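Long-range contacts in purine nucleoside phosphorylase (Schistosoma mansoni, PDB 6B4Q), which catalyses the phosphate-dependent cleavage of purine nucleosides such as inosine and guanosine into the free base and ribose 1-phosphate: residues L113-L118 with M221-E226; E191-F196 with G215-G220; V240-N245 with L263-K268. All coordinates share one frame; numbering follows the deposited sequence.

In the fold
All three contacts are buried and meet on one mixed sheet, but their chemistry differs. Contact 1 is the most central, its centre about 2 Å from that of the chain, and it rests on one side-chain hydrogen bond, a water bridge and apolar contacts between strand 112-121 and the turn entering helix 224-232. Contact 2, about 14 Å out, is backbone pairing of parallel strands and buries the most surface, 481 Å². Contact 3, equally far out, joins a strand to helix 259-283 by apolar packing. Asn117 and Ser241 hydrogen-bond contact 1 to contact 3, while Tyr194 of contact 2 reaches Ser222 of contact 1. The ligand pyridin-4-ol lies beside all three.

Contact 1. Residues L113-L118 with M221-E226. With CQG (pyridin-4-ol), chain H; DMS (dimethyl sulfoxide), chain F.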
ATOM      1  N   LEU A 113     -15.681   5.653  22.200  1.00 18.50           N
ATOM      2  CA  LEU A 113     -15.349   6.653  21.184  1.00 17.83           C
ATOM      3  C   LEU A 113     -16.402   6.612  20.080  1.00 19.81           C
ATOM      4  O   LEU A 113     -16.648   5.554  19.495  1.00 20.97           O
ATOM      5  CB  LEU A 113     -13.928   6.407  20.636  1.00 20.48           C
ATOM      6  CG  LEU A 113     -13.428   7.200  19.420  1.00 22.03           C
ATOM      7  CD1 LEU A 113     -13.323   8.693  19.766  1.00 21.63           C
ATOM      8  CD2 LEU A 113     -12.068   6.676  18.952  1.00 24.39           C
ATOM      9  N   LEU A 114     -17.035   7.766  19.826  1.00 17.88           N
ATOM     10  CA  LEU A 114     -18.058   7.933  18.798  1.00 17.62           C
ATOM     11  C   LEU A 114     -17.468   8.729  17.639  1.00 19.75           C
ATOM     12  O   LEU A 114     -16.871   9.790  17.867  1.00 19.04           O
ATOM     13  CB  LEU A 114     -19.275   8.677  19.360  1.00 21.89           C
ATOM     14  CG  LEU A 114     -19.881   8.184  20.679  1.00 21.08           C
ATOM     15  CD1 LEU A 114     -21.042   9.068  21.139  1.00 24.71           C
ATOM     16  CD2 LEU A 114     -20.358   6.731  20.558  1.00 21.74           C
ATOM     17  N   ILE A 115     -17.613   8.218  16.409  1.00 20.39           N
ATOM     18  CA  ILE A 115     -16.975   8.804  15.225  1.00 18.64           C
ATOM     19  C   ILE A 115     -17.971   8.984  14.084  1.00 21.44           C
ATOM     20  O   ILE A 115     -18.766   8.083  13.796  1.00 23.43           O
ATOM     21  CB  ILE A 115     -15.813   7.920  14.733  1.00 19.92           C
ATOM     22  CG1 ILE A 115     -14.840   7.636  15.826  1.00 22.12           C
ATOM     23  CG2 ILE A 115     -15.057   8.595  13.558  1.00 22.26           C
ATOM     24  CD1 ILE A 115     -13.759   6.627  15.402  1.00 25.32           C
ATOM     25  N   THR A 116     -17.924  10.146  13.415  1.00 20.61           N
ATOM     26  CA  THR A 116     -18.651  10.332  12.152  1.00 21.04           C
ATOM     27  C   THR A 116     -17.697  10.700  11.011  1.00 20.34           C
ATOM     28  O   THR A 116     -16.599  11.249  11.229  1.00 20.06           O
ATOM     29  CB  THR A 116     -19.781  11.399  12.264  1.00 20.52           C
ATOM     30  OG1 THR A 116     -19.248  12.703  12.582  1.00 22.69           O
ATOM     31  CG2 THR A 116     -20.792  11.020  13.319  1.00 21.70           C
ATOM     32  N   ASN A 117     -18.128  10.384   9.778  1.00 19.61           N
ATOM     33  CA  ASN A 117     -17.370  10.693   8.565  1.00 18.55           C
ATOM     34  C   ASN A 117     -18.317  10.866   7.380  1.00 19.87           C
ATOM     35  O   ASN A 117     -19.510  10.559   7.458  1.00 20.52           O
ATOM     36  CB  ASN A 117     -16.306   9.620   8.290  1.00 20.47           C
ATOM     37  CG  ASN A 117     -16.894   8.250   7.952  1.00 23.47           C
ATOM     38  OD1 ASN A 117     -17.645   8.119   7.012  1.00 23.98           O
ATOM     39  ND2 ASN A 117     -16.490   7.220   8.689  1.00 31.26           N
ATOM     40  N   LEU A 118     -17.769  11.435   6.294  1.00 18.75           N
ATOM     41  CA  LEU A 118     -18.434  11.528   4.997  1.00 19.07           C
ATOM     42  C   LEU A 118     -17.840  10.483   4.047  1.00 19.95           C
ATOM     43  O   LEU A 118     -16.622  10.241   4.045  1.00 21.12           O
ATOM     44  CB  LEU A 118     -18.310  12.935   4.421  1.00 22.88           C
ATOM     45  CG  LEU A 118     -19.269  13.963   5.090  1.00 27.68           C
ATOM     46  CD1 LEU A 118     -18.593  15.310   5.254  1.00 39.68           C
ATOM     47  CD2 LEU A 118     -20.521  14.063   4.265  1.00 31.22           C
ATOM     48  N   MET A 221     -11.951   8.082   3.325  1.00 17.23           N
ATOM     49  CA  MET A 221     -10.530   8.366   3.507  1.00 16.86           C
ATOM     50  C   MET A 221     -10.121   8.567   4.972  1.00 17.14           C
ATOM     51  O   MET A 221      -9.066   9.159   5.224  1.00 17.75           O
ATOM     52  CB  MET A 221     -10.140   9.622   2.709  1.00 19.91           C
ATOM     53  CG  MET A 221     -10.492   9.641   1.258  1.00 19.62           C
ATOM     54  SD  MET A 221     -10.039  11.239   0.497  1.00 19.02           S
ATOM     55  CE  MET A 221     -10.955  11.092  -1.040  1.00 19.82           C
ATOM     56  N   SER A 222     -10.916   8.108   5.934  1.00 15.84           N
ATOM     57  CA  SER A 222     -10.663   8.391   7.342  1.00 17.94           C
ATOM     58  C   SER A 222     -11.071   7.189   8.188  1.00 17.74           C
ATOM     59  O   SER A 222     -11.323   6.090   7.671  1.00 17.34           O
ATOM     60  CB  SER A 222     -11.421   9.648   7.790  1.00 21.47           C
ATOM     61  OG  SER A 222     -12.810   9.378   7.810  1.00 23.95           O
ATOM     62  N   THR A 223     -11.106   7.417   9.515  1.00 17.50           N
ATOM     63  CA  THR A 223     -11.782   6.568  10.501  1.00 17.31           C
ATOM     64  C   THR A 223     -11.061   5.266  10.859  1.00 18.57           C
ATOM     65  O   THR A 223     -10.870   4.979  12.048  1.00 18.97           O
ATOM     66  CB  THR A 223     -13.209   6.300  10.019  1.00 19.47           C
ATOM     67  OG1 THR A 223     -13.925   7.551   9.987  1.00 22.66           O
ATOM     68  CG2 THR A 223     -13.942   5.372  10.980  1.00 21.73           C
ATOM     69  N   VAL A 224     -10.673   4.453   9.876  1.00 16.91           N
ATOM     70  CA  VAL A 224     -10.038   3.155  10.191  1.00 17.21           C
ATOM     71  C   VAL A 224      -8.769   3.300  11.028  1.00 16.39           C
ATOM     72  O   VAL A 224      -8.581   2.504  11.969  1.00 15.82           O
ATOM     73  CB  VAL A 224      -9.839   2.346   8.895  1.00 15.75           C
ATOM     74  CG1 VAL A 224      -8.901   1.176   9.091  1.00 16.85           C
ATOM     75  CG2 VAL A 224     -11.182   1.831   8.393  1.00 16.35           C
ATOM     76  N   PRO A 225      -7.886   4.297  10.810  1.00 15.70           N
ATOM     77  CA  PRO A 225      -6.719   4.439  11.709  1.00 15.17           C
ATOM     78  C   PRO A 225      -7.099   4.662  13.166  1.00 15.33           C
ATOM     79  O   PRO A 225      -6.530   3.999  14.067  1.00 16.21           O
ATOM     80  CB  PRO A 225      -5.967   5.652  11.106  1.00 16.33           C
ATOM     81  CG  PRO A 225      -6.313   5.573   9.625  1.00 17.51           C
ATOM     82  CD  PRO A 225      -7.793   5.233   9.661  1.00 17.45           C
ATOM     83  N   GLU A 226      -8.068   5.559  13.414  1.00 17.01           N
ATOM     84  CA  GLU A 226      -8.526   5.828  14.781  1.00 18.19           C
ATOM     85  C   GLU A 226      -9.175   4.600  15.408  1.00 17.86           C
ATOM     86  O   GLU A 226      -8.955   4.325  16.599  1.00 16.86           O
ATOM     87  CB  GLU A 226      -9.509   7.008  14.784  1.00 23.33           C
ATOM     88  CG  GLU A 226      -8.869   8.322  14.409  1.00 28.14           C
ATOM     89  CD  GLU A 226      -9.024   8.655  12.933  1.00 35.14           C
ATOM     90  OE1 GLU A 226      -8.963   7.735  12.097  1.00 26.45           O
ATOM     91  OE2 GLU A 226      -9.223   9.850  12.607  1.00 46.66           O
TER
HETATM   92  C4  CQG H 307     -15.858   9.362  -1.573  0.97 24.25           C
HETATM   93  C3  CQG H 307     -17.065   9.665  -2.174  0.97 25.61           C
HETATM   94  C2  CQG H 307     -17.528  11.202  -0.432  0.97 23.38           C
HETATM   95  C1  CQG H 307     -16.318  10.906   0.162  0.97 26.99           C
HETATM   96  O   CQG H 307     -14.296   9.713   0.203  0.97 21.96           O
HETATM   97  C   CQG H 307     -15.511   9.983  -0.425  0.97 22.93           C
HETATM   98  N   CQG H 307     -17.883  10.578  -1.600  0.97 22.80           N
HETATM   99  S   DMS F 305     -14.713  13.156   7.415  1.00 68.47           S
HETATM  100  O   DMS F 305     -14.046  11.933   6.875  1.00 66.88           O
HETATM  101  C1  DMS F 305     -13.451  14.360   7.924  1.00 68.54           C
HETATM  102  C2  DMS F 305     -15.380  14.119   6.057  1.00 72.37           C
HETATM  103  O   HOH W   1     -14.041  10.339   2.843  1.00 22.33           O
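Ile115 meets Thr223 and Glu226 through its two branches. With chi1 at -54°, CG2 stands anti to the backbone N and comes within 3.9 Å of Thr223 OG1, the two side chains running past each other in opposite directions, while Ile115 CD1 rests against the CB of Glu226. Two residues on, Asn117 provides the polar link. Its ND2 donates to Thr223 OG1 at 2.9 Å; the bond is bent, 144° at the hydrogen, and the hydroxyl is tilted 23° from the amide plane. At the other end of the amide, OD1 is hydrogen-bonded to Ser241, so both ends are engaged and the rotation of the group is fixed. The chain of bonds continues along the turn: Thr223 OG1 donates to Ser222 OG (3.1 Å), and Ser222 OG donates to the oxygen of a bound dimethyl sulfoxide, probably from the crystallisation liquor (3.0 Å). Asn117 CB lies 3.5 Å from Ser222 OG. Leu118 ends the walk through its carbonyl O, which accepts from a water 2.8 Å away; that water also accepts from Met221 N and hydrogen-bonds the pyridin-4-ol oxygen. With Arg86 and His88 also packing on Ser222, the dimethyl sulfoxide pocket is consistent with the phosphate-binding site of trimeric purine nucleoside phosphorylases, next to the site for the base.

Contact 2. Residues E191-F196 with G215-G220. With CQG (pyridin-4-ol), chain H.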
ATOM      1  N   GLU A 191     -26.611  -0.643   7.517  1.00 23.90           N
ATOM      2  CA  GLU A 191     -25.353  -1.119   8.073  1.00 24.71           C
ATOM      3  C   GLU A 191     -24.460  -1.547   6.922  1.00 22.89           C
ATOM      4  O   GLU A 191     -24.946  -1.877   5.837  1.00 24.51           O
ATOM      5  CB  GLU A 191     -25.560  -2.275   9.053  1.00 28.53           C
ATOM      6  CG  GLU A 191     -26.144  -3.539   8.443  1.00 34.49           C
ATOM      7  CD  GLU A 191     -26.316  -4.645   9.485  1.00 44.46           C
ATOM      8  OE1 GLU A 191     -26.348  -4.336  10.701  1.00 47.55           O
ATOM      9  OE2 GLU A 191     -26.396  -5.822   9.080  1.00 43.28           O
ATOM     10  N   GLY A 192     -23.148  -1.546   7.132  1.00 20.27           N
ATOM     11  CA  GLY A 192     -22.285  -1.937   6.032  1.00 21.19           C
ATOM     12  C   GLY A 192     -20.803  -1.989   6.352  1.00 20.92           C
ATOM     13  O   GLY A 192     -20.339  -1.606   7.437  1.00 20.58           O
ATOM     14  N   VAL A 193     -20.062  -2.482   5.359  1.00 19.83           N
ATOM     15  CA  VAL A 193     -18.605  -2.658   5.414  1.00 19.05           C
ATOM     16  C   VAL A 193     -17.941  -1.446   4.765  1.00 19.55           C
ATOM     17  O   VAL A 193     -18.298  -1.069   3.633  1.00 20.62           O
ATOM     18  CB  VAL A 193     -18.192  -3.954   4.686  1.00 18.61           C
ATOM     19  CG1 VAL A 193     -16.674  -4.020   4.513  1.00 21.68           C
ATOM     20  CG2 VAL A 193     -18.748  -5.214   5.403  1.00 23.20           C
ATOM     21  N   TYR A 194     -16.977  -0.848   5.473  1.00 18.90           N
ATOM     22  CA  TYR A 194     -16.281   0.375   5.054  1.00 17.92           C
ATOM     23  C   TYR A 194     -14.917   0.048   4.448  1.00 17.75           C
ATOM     24  O   TYR A 194     -14.084  -0.571   5.114  1.00 18.65           O
ATOM     25  CB  TYR A 194     -16.088   1.282   6.262  1.00 18.64           C
ATOM     26  CG  TYR A 194     -15.388   2.639   6.059  1.00 18.19           C
ATOM     27  CD1 TYR A 194     -16.131   3.812   5.925  1.00 19.28           C
ATOM     28  CD2 TYR A 194     -13.998   2.764   6.084  1.00 16.43           C
ATOM     29  CE1 TYR A 194     -15.512   5.051   5.774  1.00 16.69           C
ATOM     30  CE2 TYR A 194     -13.362   4.026   5.947  1.00 15.49           C
ATOM     31  CZ  TYR A 194     -14.127   5.151   5.798  1.00 17.61           C
ATOM     32  OH  TYR A 194     -13.542   6.386   5.682  1.00 18.34           O
ATOM     33  N   ALA A 195     -14.682   0.514   3.215  1.00 17.37           N
ATOM     34  CA  ALA A 195     -13.361   0.427   2.575  1.00 17.06           C
ATOM     35  C   ALA A 195     -12.592   1.716   2.825  1.00 19.62           C
ATOM     36  O   ALA A 195     -13.086   2.822   2.538  1.00 16.97           O
ATOM     37  CB  ALA A 195     -13.483   0.185   1.077  1.00 18.88           C
ATOM     38  N   PHE A 196     -11.352   1.574   3.334  1.00 17.07           N
ATOM     39  CA  PHE A 196     -10.443   2.708   3.569  1.00 17.70           C
ATOM     40  C   PHE A 196      -9.589   2.924   2.305  1.00 16.08           C
ATOM     41  O   PHE A 196      -8.682   2.134   2.005  1.00 15.87           O
ATOM     42  CB  PHE A 196      -9.589   2.413   4.811  1.00 17.57           C
ATOM     43  CG  PHE A 196      -8.598   3.512   5.216  1.00 14.41           C
ATOM     44  CD1 PHE A 196      -8.751   4.841   4.832  1.00 17.02           C
ATOM     45  CD2 PHE A 196      -7.475   3.177   5.996  1.00 17.09           C
ATOM     46  CE1 PHE A 196      -7.828   5.820   5.211  1.00 16.57           C
ATOM     47  CE2 PHE A 196      -6.538   4.143   6.356  1.00 17.71           C
ATOM     48  CZ  PHE A 196      -6.711   5.474   5.970  1.00 15.81           C
ATOM     49  N   GLY A 215     -17.126  -6.754  -2.091  1.00 30.39           N
ATOM     50  CA  GLY A 215     -18.026  -6.779  -0.955  1.00 33.70           C
ATOM     51  C   GLY A 215     -18.032  -5.531  -0.103  1.00 34.93           C
ATOM     52  O   GLY A 215     -18.448  -5.591   1.062  1.00 32.94           O
ATOM     53  N   CYS A 216     -17.587  -4.402  -0.632  1.00 27.88           N
ATOM     54  CA  CYS A 216     -17.597  -3.156   0.115  1.00 27.70           C
ATOM     55  C   CYS A 216     -18.948  -2.479  -0.051  1.00 23.60           C
ATOM     56  O   CYS A 216     -19.549  -2.517  -1.132  1.00 24.98           O
ATOM     57  CB  CYS A 216     -16.487  -2.221  -0.365  1.00 26.61           C
ATOM     58  SG  CYS A 216     -14.826  -2.928  -0.228  1.00 30.11           S
ATOM     59  N   ASP A 217     -19.439  -1.875   1.030  1.00 20.81           N
ATOM     60  CA  ASP A 217     -20.677  -1.110   0.971  1.00 20.42           C
ATOM     61  C   ASP A 217     -20.466   0.395   0.868  1.00 21.06           C
ATOM     62  O   ASP A 217     -21.302   1.071   0.273  1.00 20.72           O
ATOM     63  CB  ASP A 217     -21.549  -1.395   2.207  1.00 22.60           C
ATOM     64  CG  ASP A 217     -21.982  -2.877   2.301  1.00 26.87           C
ATOM     65  OD1 ASP A 217     -22.755  -3.298   1.417  1.00 34.25           O
ATOM     66  OD2 ASP A 217     -21.570  -3.605   3.250  1.00 25.11           O
ATOM     67  N   VAL A 218     -19.406   0.934   1.472  1.00 18.49           N
ATOM     68  CA  VAL A 218     -19.094   2.370   1.457  1.00 19.16           C
ATOM     69  C   VAL A 218     -17.578   2.520   1.357  1.00 18.51           C
ATOM     70  O   VAL A 218     -16.826   1.587   1.639  1.00 18.40           O
ATOM     71  CB  VAL A 218     -19.627   3.114   2.714  1.00 22.44           C
ATOM     72  CG1 VAL A 218     -21.124   2.839   2.945  1.00 25.72           C
ATOM     73  CG2 VAL A 218     -18.907   2.716   3.913  1.00 29.37           C
ATOM     74  N   VAL A 219     -17.115   3.709   0.938  1.00 18.22           N
ATOM     75  CA  VAL A 219     -15.681   3.993   0.809  1.00 17.28           C
ATOM     76  C   VAL A 219     -15.400   5.410   1.318  1.00 17.46           C
ATOM     77  O   VAL A 219     -16.173   6.344   1.063  1.00 16.35           O
ATOM     78  CB  VAL A 219     -15.203   3.805  -0.662  1.00 16.01           C
ATOM     79  CG1 VAL A 219     -15.988   4.656  -1.607  1.00 19.50           C
ATOM     80  CG2 VAL A 219     -13.703   4.084  -0.816  1.00 19.24           C
ATOM     81  N   GLY A 220     -14.285   5.570   2.042  1.00 15.89           N
ATOM     82  CA  GLY A 220     -13.874   6.889   2.490  1.00 17.49           C
ATOM     83  C   GLY A 220     -12.407   6.895   2.887  1.00 17.56           C
ATOM     84  O   GLY A 220     -11.717   5.874   2.827  1.00 17.35           O
TER
HETATM   85  C4  CQG H 307     -15.858   9.362  -1.573  0.97 24.25           C
HETATM   86  C3  CQG H 307     -17.065   9.665  -2.174  0.97 25.61           C
HETATM   87  C2  CQG H 307     -17.528  11.202  -0.432  0.97 23.38           C
HETATM   88  C1  CQG H 307     -16.318  10.906   0.162  0.97 26.99           C
HETATM   89  O   CQG H 307     -14.296   9.713   0.203  0.97 21.96           O
HETATM   90  C   CQG H 307     -15.511   9.983  -0.425  0.97 22.93           C
HETATM   91  N   CQG H 307     -17.883  10.578  -1.600  0.97 22.80           N
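The Tyr194 ring slants against its partners, with Val218 CG2 and Gly220 CA both approaching obliquely. Its CG stands anti to the backbone N (chi1 -179°), which carries the ring along the neighbouring strand until OH lies 3.2 Å from Gly220 CA, a close fit at a residue with no side chain to hold the hydroxyl off; the hydroxyl itself is hydrogen-bonded to Ser222 N, just beyond the strand. Nearer the backbone, Tyr194 CD1 packs on Val218 CG2 at 3.6 Å, the two side chains crossing at about a right angle. The Phe196 ring instead presents an edge, with Gly220 O near the ring plane and 3.7 Å from Phe196 CD1. The carboxylate of Asp217 is the third flat group. Its OD2 takes the N-H of Val193 at 2.8 Å, nearly straight at 165°, through the anti lone pair, while OD1 is hydrogen-bonded to Asn123; the group is therefore gripped at both oxygens.

Backbone pairing supplies the rest. Val193 O accepts from two donors, Asp217 N at 3.0 Å and Val218 N at 3.1 Å. Ala195 then donates to Val218 O and accepts from Gly220 N, the alternation of a parallel ladder in which Tyr194, Ala195 and Phe196 face Val218, Val219 and Gly220. The side chains of Tyr194 and Val218 share one face; on the other, Ala195 CB touches Cys216 SG at 3.6 Å. These strands belong to a beta-alpha-beta unit whose crossover helix, 205-213, ends in a Schellman motif at Gly215. Strand 131-139 pairs with the far edge of strand 189-196, and helix 224-232 covers Tyr194 and Phe196 through Val224, while Phe196 also packs on Leu145 of a second subunit.

Contact 3. Residues V240-N245 with L263-K268; sequences VSLIAN and LAVAEK. With CQG (pyridin-4-ol), chain H.
Chi1 of Val265, 178°, sets CG1 anti to the backbone N and spreads the two methyls toward successive carbonyls of the strand: CG1 lies 3.7 Å from Ile243 O and CG2 the same 3.7 Å from Ala244 O. Leu242 answers with a similar torsion (chi1 171°), extending its branches to the helix. Its CD2 sits 3.9 Å from Ala266 CA and 4.0 Å from Val265 O, and its CD1 meets Val265 CG1 more loosely at 4.3 Å. Leu242 and the Ile243-Ala244 backbone meet the valine side by side, and the contact is van der Waals in kind, without a polar bond between the segments, and small, burying 172 Å². Ala244 O also accepts from Ser128. The segments run at 132° to one another, their axes approaching to 8.3 Å.

Beyond the helix contact, Asn245 turns to the ligand: its OD1 is 2.8 Å from the ring nitrogen of pyridin-4-ol, and its ND2 is hydrogen-bonded to Asp250. Leu118 from strand 112-121 extends the apolar patch against Leu242 and Ala266. This is the helix-on-sheet layering of the alpha/beta phosphorylase fold, with Asn245, near the C-terminal end of strand 236-246, reaching what is, as in related enzymes, probably the purine-base pocket.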
ATOM      1  N   VAL A 240     -20.184   6.021  12.227  1.00 18.87           N
ATOM      2  CA  VAL A 240     -21.332   6.235  11.333  1.00 20.27           C
ATOM      3  C   VAL A 240     -20.855   7.051  10.131  1.00 18.10           C
ATOM      4  O   VAL A 240     -20.263   8.122  10.309  1.00 20.67           O
ATOM      5  CB  VAL A 240     -22.485   6.962  12.050  1.00 21.13           C
ATOM      6  CG1 VAL A 240     -23.704   7.110  11.137  1.00 25.64           C
ATOM      7  CG2 VAL A 240     -22.920   6.208  13.327  1.00 24.77           C
ATOM      8  N   SER A 241     -21.134   6.559   8.918  1.00 17.80           N
ATOM      9  CA  SER A 241     -20.851   7.293   7.681  1.00 16.51           C
ATOM     10  C   SER A 241     -22.112   8.015   7.188  1.00 18.11           C
ATOM     11  O   SER A 241     -23.204   7.442   7.191  1.00 21.70           O
ATOM     12  CB  SER A 241     -20.365   6.357   6.569  1.00 17.11           C
ATOM     13  OG  SER A 241     -19.046   5.843   6.773  1.00 20.43           O
ATOM     14  N   LEU A 242     -21.947   9.273   6.740  1.00 17.55           N
ATOM     15  CA  LEU A 242     -22.965   9.999   5.983  1.00 16.88           C
ATOM     16  C   LEU A 242     -22.636   9.862   4.499  1.00 20.52           C
ATOM     17  O   LEU A 242     -21.526  10.194   4.076  1.00 20.21           O
ATOM     18  CB  LEU A 242     -23.004  11.472   6.391  1.00 21.12           C
ATOM     19  CG  LEU A 242     -23.875  12.387   5.515  1.00 20.72           C
ATOM     20  CD1 LEU A 242     -25.332  11.934   5.443  1.00 22.92           C
ATOM     21  CD2 LEU A 242     -23.840  13.807   6.092  1.00 23.04           C
ATOM     22  N   ILE A 243     -23.579   9.349   3.722  1.00 17.93           N
ATOM     23  CA  ILE A 243     -23.351   9.071   2.305  1.00 19.99           C
ATOM     24  C   ILE A 243     -23.567  10.344   1.496  1.00 20.41           C
ATOM     25  O   ILE A 243     -24.652  10.931   1.506  1.00 21.60           O
ATOM     26  CB  ILE A 243     -24.275   7.950   1.810  1.00 20.39           C
ATOM     27  CG1 ILE A 243     -24.071   6.653   2.613  1.00 21.33           C
ATOM     28  CG2 ILE A 243     -24.115   7.737   0.304  1.00 20.24           C
ATOM     29  CD1 ILE A 243     -22.593   6.155   2.618  1.00 21.56           C
ATOM     30  N   ALA A 244     -22.534  10.789   0.791  1.00 21.49           N
ATOM     31  CA  ALA A 244     -22.666  11.992  -0.020  1.00 22.26           C
ATOM     32  C   ALA A 244     -23.173  11.731  -1.439  1.00 20.12           C
ATOM     33  O   ALA A 244     -23.718  12.641  -2.062  1.00 20.80           O
ATOM     34  CB  ALA A 244     -21.315  12.704  -0.086  1.00 23.43           C
ATOM     35  N   ASN A 245     -23.037  10.513  -1.943  1.00 20.83           N
ATOM     36  CA  ASN A 245     -23.283  10.168  -3.333  1.00 22.19           C
ATOM     37  C   ASN A 245     -23.116   8.672  -3.452  1.00 25.13           C
ATOM     38  O   ASN A 245     -22.479   8.055  -2.598  1.00 24.52           O
ATOM     39  CB  ASN A 245     -22.299  10.854  -4.259  1.00 21.50           C
ATOM     40  CG  ASN A 245     -20.879  10.339  -4.063  1.00 27.93           C
ATOM     41  OD1 ASN A 245     -20.285  10.528  -2.990  1.00 28.15           O
ATOM     42  ND2 ASN A 245     -20.327   9.665  -5.090  1.00 26.11           N
ATOM     43  N   LEU A 263     -19.895  18.794   1.023  1.00 24.09           N
ATOM     44  CA  LEU A 263     -20.228  19.680   2.137  1.00 22.98           C
ATOM     45  C   LEU A 263     -21.688  20.106   2.113  1.00 24.70           C
ATOM     46  O   LEU A 263     -22.272  20.374   3.171  1.00 24.03           O
ATOM     47  CB  LEU A 263     -19.342  20.922   2.134  1.00 26.28           C
ATOM     48  CG  LEU A 263     -17.852  20.742   2.473  1.00 26.34           C
ATOM     49  CD1 LEU A 263     -17.122  22.074   2.542  1.00 33.66           C
ATOM     50  CD2 LEU A 263     -17.716  19.995   3.780  1.00 30.27           C
ATOM     51  N   ALA A 264     -22.299  20.196   0.933  1.00 22.73           N
ATOM     52  CA  ALA A 264     -23.725  20.544   0.892  1.00 23.98           C
ATOM     53  C   ALA A 264     -24.596  19.421   1.466  1.00 23.01           C
ATOM     54  O   ALA A 264     -25.607  19.694   2.143  1.00 24.88           O
ATOM     55  CB  ALA A 264     -24.138  20.877  -0.537  1.00 28.65           C
ATOM     56  N   VAL A 265     -24.214  18.155   1.246  1.00 22.85           N
ATOM     57  CA  VAL A 265     -24.935  17.057   1.896  1.00 25.28           C
ATOM     58  C   VAL A 265     -24.720  17.097   3.412  1.00 24.95           C
ATOM     59  O   VAL A 265     -25.651  16.851   4.191  1.00 24.36           O
ATOM     60  CB  VAL A 265     -24.530  15.685   1.314  1.00 23.54           C
ATOM     61  CG1 VAL A 265     -25.257  14.561   2.053  1.00 26.60           C
ATOM     62  CG2 VAL A 265     -24.827  15.605  -0.192  1.00 27.62           C
ATOM     63  N   ALA A 266     -23.500  17.408   3.860  1.00 24.52           N
ATOM     64  CA  ALA A 266     -23.265  17.549   5.300  1.00 22.94           C
ATOM     65  C   ALA A 266     -24.202  18.587   5.914  1.00 23.43           C
ATOM     66  O   ALA A 266     -24.835  18.342   6.953  1.00 26.45           O
ATOM     67  CB  ALA A 266     -21.800  17.925   5.563  1.00 23.56           C
ATOM     68  N   GLU A 267     -24.321  19.756   5.283  1.00 24.50           N
ATOM     69  CA  GLU A 267     -25.203  20.788   5.827  1.00 27.03           C
ATOM     70  C   GLU A 267     -26.650  20.305   5.889  1.00 30.95           C
ATOM     71  O   GLU A 267     -27.396  20.650   6.818  1.00 29.95           O
ATOM     72  CB  GLU A 267     -25.097  22.063   4.985  1.00 32.99           C
ATOM     73  CG  GLU A 267     -26.029  23.181   5.412  1.00 44.86           C
ATOM     74  CD  GLU A 267     -26.039  23.397   6.919  1.00 56.00           C
ATOM     75  OE1 GLU A 267     -25.004  23.130   7.580  1.00 58.33           O
ATOM     76  OE2 GLU A 267     -27.091  23.825   7.444  1.00 62.69           O
ATOM     77  N   LYS A 268     -27.066  19.514   4.900  1.00 25.95           N
ATOM     78  CA  LYS A 268     -28.447  19.035   4.840  1.00 26.91           C
ATOM     79  C   LYS A 268     -28.788  18.113   6.008  1.00 27.05           C
ATOM     80  O   LYS A 268     -29.950  18.078   6.449  1.00 28.10           O
ATOM     81  CB  LYS A 268     -28.675  18.312   3.506  1.00 32.10           C
ATOM     82  CG  LYS A 268     -30.068  17.692   3.315  1.00 37.04           C
ATOM     83  CD  LYS A 268     -30.146  16.974   1.941  1.00 38.41           C
ATOM     84  CE  LYS A 268     -31.373  16.038   1.817  1.00 46.67           C
ATOM     85  NZ  LYS A 268     -31.329  15.212   0.555  1.00 48.77           N
TER
HETATM   86  C4  CQG H 307     -15.858   9.362  -1.573  0.97 24.25           C
HETATM   87  C3  CQG H 307     -17.065   9.665  -2.174  0.97 25.61           C
HETATM   88  C2  CQG H 307     -17.528  11.202  -0.432  0.97 23.38           C
HETATM   89  C1  CQG H 307     -16.318  10.906   0.162  0.97 26.99           C
HETATM   90  O   CQG H 307     -14.296   9.713   0.203  0.97 21.96           O
HETATM   91  C   CQG H 307     -15.511   9.983  -0.425  0.97 22.93           C
HETATM   92  N   CQG H 307     -17.883  10.578  -1.600  0.97 22.80           N